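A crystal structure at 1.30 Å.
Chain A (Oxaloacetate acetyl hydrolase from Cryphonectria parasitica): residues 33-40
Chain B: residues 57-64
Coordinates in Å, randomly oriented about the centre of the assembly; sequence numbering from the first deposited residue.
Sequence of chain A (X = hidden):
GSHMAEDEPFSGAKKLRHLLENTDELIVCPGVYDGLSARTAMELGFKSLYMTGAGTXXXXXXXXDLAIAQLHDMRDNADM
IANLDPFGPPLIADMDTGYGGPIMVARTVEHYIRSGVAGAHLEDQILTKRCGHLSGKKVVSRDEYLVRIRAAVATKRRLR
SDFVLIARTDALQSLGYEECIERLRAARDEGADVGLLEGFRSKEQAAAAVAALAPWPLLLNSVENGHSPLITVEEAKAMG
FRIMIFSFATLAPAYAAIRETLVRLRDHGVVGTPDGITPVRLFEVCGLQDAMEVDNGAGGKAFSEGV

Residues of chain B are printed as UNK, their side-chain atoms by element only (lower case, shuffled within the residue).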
# COMPACT_ATOMS: atom_id res chain seq x y z
N TYR A 33 -12.10 -7.38 11.78
CA TYR A 33 -11.45 -6.17 11.34
C TYR A 33 -9.96 -6.26 11.07
O TYR A 33 -9.35 -5.26 10.67
CB TYR A 33 -11.63 -5.11 12.45
CG TYR A 33 -10.95 -5.42 13.75
CD1 TYR A 33 -9.64 -5.03 13.97
CD2 TYR A 33 -11.61 -6.12 14.75
CE1 TYR A 33 -9.01 -5.32 15.15
CE2 TYR A 33 -10.98 -6.41 15.95
CZ TYR A 33 -9.67 -6.02 16.15
OH TYR A 33 -9.07 -6.26 17.37
N ASP A 34 -9.38 -7.43 11.25
CA ASP A 34 -7.95 -7.64 11.05
C ASP A 34 -7.69 -9.12 10.92
O ASP A 34 -8.65 -9.93 10.94
CB ASP A 34 -7.11 -6.98 12.15
CG ASP A 34 -7.08 -7.77 13.45
OD1 ASP A 34 -6.09 -7.61 14.20
OD2 ASP A 34 -8.05 -8.53 13.73
N GLY A 35 -6.43 -9.49 10.83
CA GLY A 35 -6.10 -10.88 10.64
C GLY A 35 -6.38 -11.76 11.84
O GLY A 35 -6.88 -12.86 11.71
N LEU A 36 -6.12 -11.23 13.03
CA LEU A 36 -6.34 -11.99 14.24
C LEU A 36 -7.83 -12.26 14.46
O LEU A 36 -8.24 -13.38 14.72
CB LEU A 36 -5.74 -11.27 15.42
CG LEU A 36 -5.87 -12.00 16.75
CD1 LEU A 36 -5.11 -13.35 16.76
CD2 LEU A 36 -5.46 -11.15 17.91
N SER A 37 -8.64 -11.22 14.38
CA SER A 37 -10.07 -11.39 14.57
C SER A 37 -10.64 -12.34 13.50
O SER A 37 -11.44 -13.23 13.80
CB SER A 37 -10.83 -10.06 14.57
OG SER A 37 -10.56 -9.31 13.41
N ALA A 38 -10.23 -12.18 12.25
CA ALA A 38 -10.71 -13.06 11.20
C ALA A 38 -10.28 -14.51 11.42
O ALA A 38 -11.08 -15.45 11.29
CB ALA A 38 -10.24 -12.57 9.84
N ARG A 39 -9.01 -14.71 11.77
CA ARG A 39 -8.51 -16.07 12.00
C ARG A 39 -9.23 -16.72 13.18
O ARG A 39 -9.45 -17.93 13.18
CB ARG A 39 -7.00 -16.02 12.28
CG ARG A 39 -6.14 -15.82 11.05
CD ARG A 39 -6.12 -17.01 10.12
NE ARG A 39 -4.99 -16.90 9.21
CZ ARG A 39 -4.67 -17.80 8.30
NH1 ARG A 39 -3.61 -17.59 7.55
NH2 ARG A 39 -5.40 -18.90 8.15
N THR A 40 -9.60 -15.92 14.17
CA THR A 40 -10.30 -16.48 15.34
C THR A 40 -11.71 -16.94 14.93
O THR A 40 -12.18 -18.01 15.31
CB THR A 40 -10.35 -15.51 16.51
OG1 THR A 40 -9.02 -15.11 16.85
CG2 THR A 40 -10.93 -16.13 17.74
N UNK B 57 2.37 -8.76 11.84
CA UNK B 57 2.12 -9.84 10.90
C UNK B 57 0.75 -10.47 11.12
O UNK B 57 0.00 -10.71 10.16
c UNK B 57 3.06 -11.91 9.89
o UNK B 57 4.51 -10.27 10.76
c UNK B 57 3.23 -10.90 10.98
N UNK B 58 0.43 -10.75 12.37
CA UNK B 58 -0.85 -11.37 12.66
C UNK B 58 -2.01 -10.47 12.31
O UNK B 58 -3.01 -10.94 11.73
c UNK B 58 -0.92 -11.71 14.13
N UNK B 59 -1.90 -9.20 12.66
CA UNK B 59 -3.01 -8.28 12.42
C UNK B 59 -3.15 -7.77 11.00
O UNK B 59 -4.25 -7.80 10.44
c UNK B 59 -2.90 -7.14 13.42
o UNK B 59 -3.96 -6.20 13.32
N UNK B 60 -2.06 -7.29 10.43
CA UNK B 60 -2.13 -6.79 9.08
C UNK B 60 -2.17 -7.84 8.02
O UNK B 60 -2.75 -7.61 6.94
c UNK B 60 -0.57 -2.19 7.05
n UNK B 60 -0.03 -3.28 7.61
c UNK B 60 -0.98 -5.84 8.78
c UNK B 60 -1.14 -4.57 9.46
c UNK B 60 -0.06 -3.57 9.04
n UNK B 60 -1.19 -1.31 7.80
n UNK B 60 -0.49 -1.99 5.73
N UNK B 61 -1.56 -8.99 8.28
CA UNK B 61 -1.51 -10.05 7.27
C UNK B 61 -2.19 -11.36 7.62
O UNK B 61 -2.40 -12.19 6.75
c UNK B 61 2.22 -9.53 6.15
c UNK B 61 0.13 -8.55 5.20
c UNK B 61 -0.04 -10.34 6.92
c UNK B 61 0.77 -9.14 6.42
N UNK B 62 -2.56 -11.53 8.87
CA UNK B 62 -3.19 -12.76 9.28
C UNK B 62 -2.29 -13.98 9.13
O UNK B 62 -2.77 -15.10 8.91
N UNK B 63 -0.99 -13.79 9.35
CA UNK B 63 0.00 -14.82 9.18
C UNK B 63 0.91 -14.99 10.38
O UNK B 63 0.92 -14.12 11.26
n UNK B 63 0.22 -16.75 6.47
o UNK B 63 -1.53 -15.74 5.48
c UNK B 63 0.86 -14.48 7.95
c UNK B 63 0.11 -14.41 6.65
c UNK B 63 -0.46 -15.70 6.17
N UNK B 64 1.60 -16.13 10.47
CA UNK B 64 2.51 -16.36 11.59
C UNK B 64 3.80 -15.55 11.40
O UNK B 64 4.11 -15.12 10.30
c UNK B 64 2.43 -18.27 10.17
c UNK B 64 2.84 -17.84 11.49
c UNK B 64 1.55 -17.26 9.55

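Position 57 carries three side-chain atoms, a carbon bearing one oxygen and one carbon. Branching at CB with a hydroxyl and a methyl defines threonine, and B:Thr57 stays out of reach of the other stretch, its hydroxyl hydrogen-bonded elsewhere in the structure.

Position 58 has a single side-chain carbon, which is alanine. Its methyl points sideways and stays clear of the other stretch, so B:Ala58 takes part mainly through its carbonyl: B:Ala58 O lies 3.3 Å from A:Gly35 CA, a CA-H...O contact with an angle of 131° at the hydrogen. The same oxygen is 3.4 Å from A:Leu36 N, but the angle is too poor for a hydrogen bond.

Position 59 shows one carbon followed by one oxygen. That oxygen sits 2.7 Å from A:Asp34 OD1, and the pattern is serine. With chi1 in the t well, B:Ser59 OG donates to the carboxylate, while its backbone O accepts from A:Gly35 N at 2.8 Å and 161°.

Position 60 is a chain of three carbons, a nitrogen, and a carbon carrying two more nitrogens. This guanidinium identifies arginine; the CA-to-CB bond of B:Arg60 points away, and it makes no contact with the other stretch.

Position 61 has four carbons forked at the second, hence leucine. The CA-to-CB bond of B:Leu61 also points away.

Position 62 has no side-chain atoms and is glycine. Its phi of 63° favours that residue by itself, and B:Gly62 CA packs 3.7 Å from A:Gly35 CA. An ideal CB here would lie a tight 3.4 Å from that A:Gly35 CA.

Position 63 holds three carbons, the third bearing an oxygen and a nitrogen: a glutamine amide. The CA-to-CB bond of B:Gln63 points away from the other stretch, but the end of the side chain comes nearer, placing B:Gln63 OE1 3.5 Å from A:Arg39 NH1.

Position 64 has three carbons closing a ring onto the backbone nitrogen, which is proline; B:Pro64 adds almost nothing to the contact.

The contact joins the start of one helix to the end region of another, their axes 7.4 Å apart at closest approach and crossing at 83°. A:Asp34 serves both chains, since A:Asp34 OD2 caps its own helix by accepting from A:Ser37 N at 2.8 Å while OD1 receives the serine. The paired glycines permit the close backbone approach: an ideal CB on A:Gly35 would fall 2.2 Å from B:Ala58 O and 2.5 Å from B:Gly62 CA. Farther along, A:Arg39 NE and A:Arg39 NH1 converge on B:Gly62 O at 2.9 and 3.0 Å, with that oxygen near the guanidinium plane, a position that suits donation from both nitrogens.

Chain B, residues 57-64: TASRLGQP
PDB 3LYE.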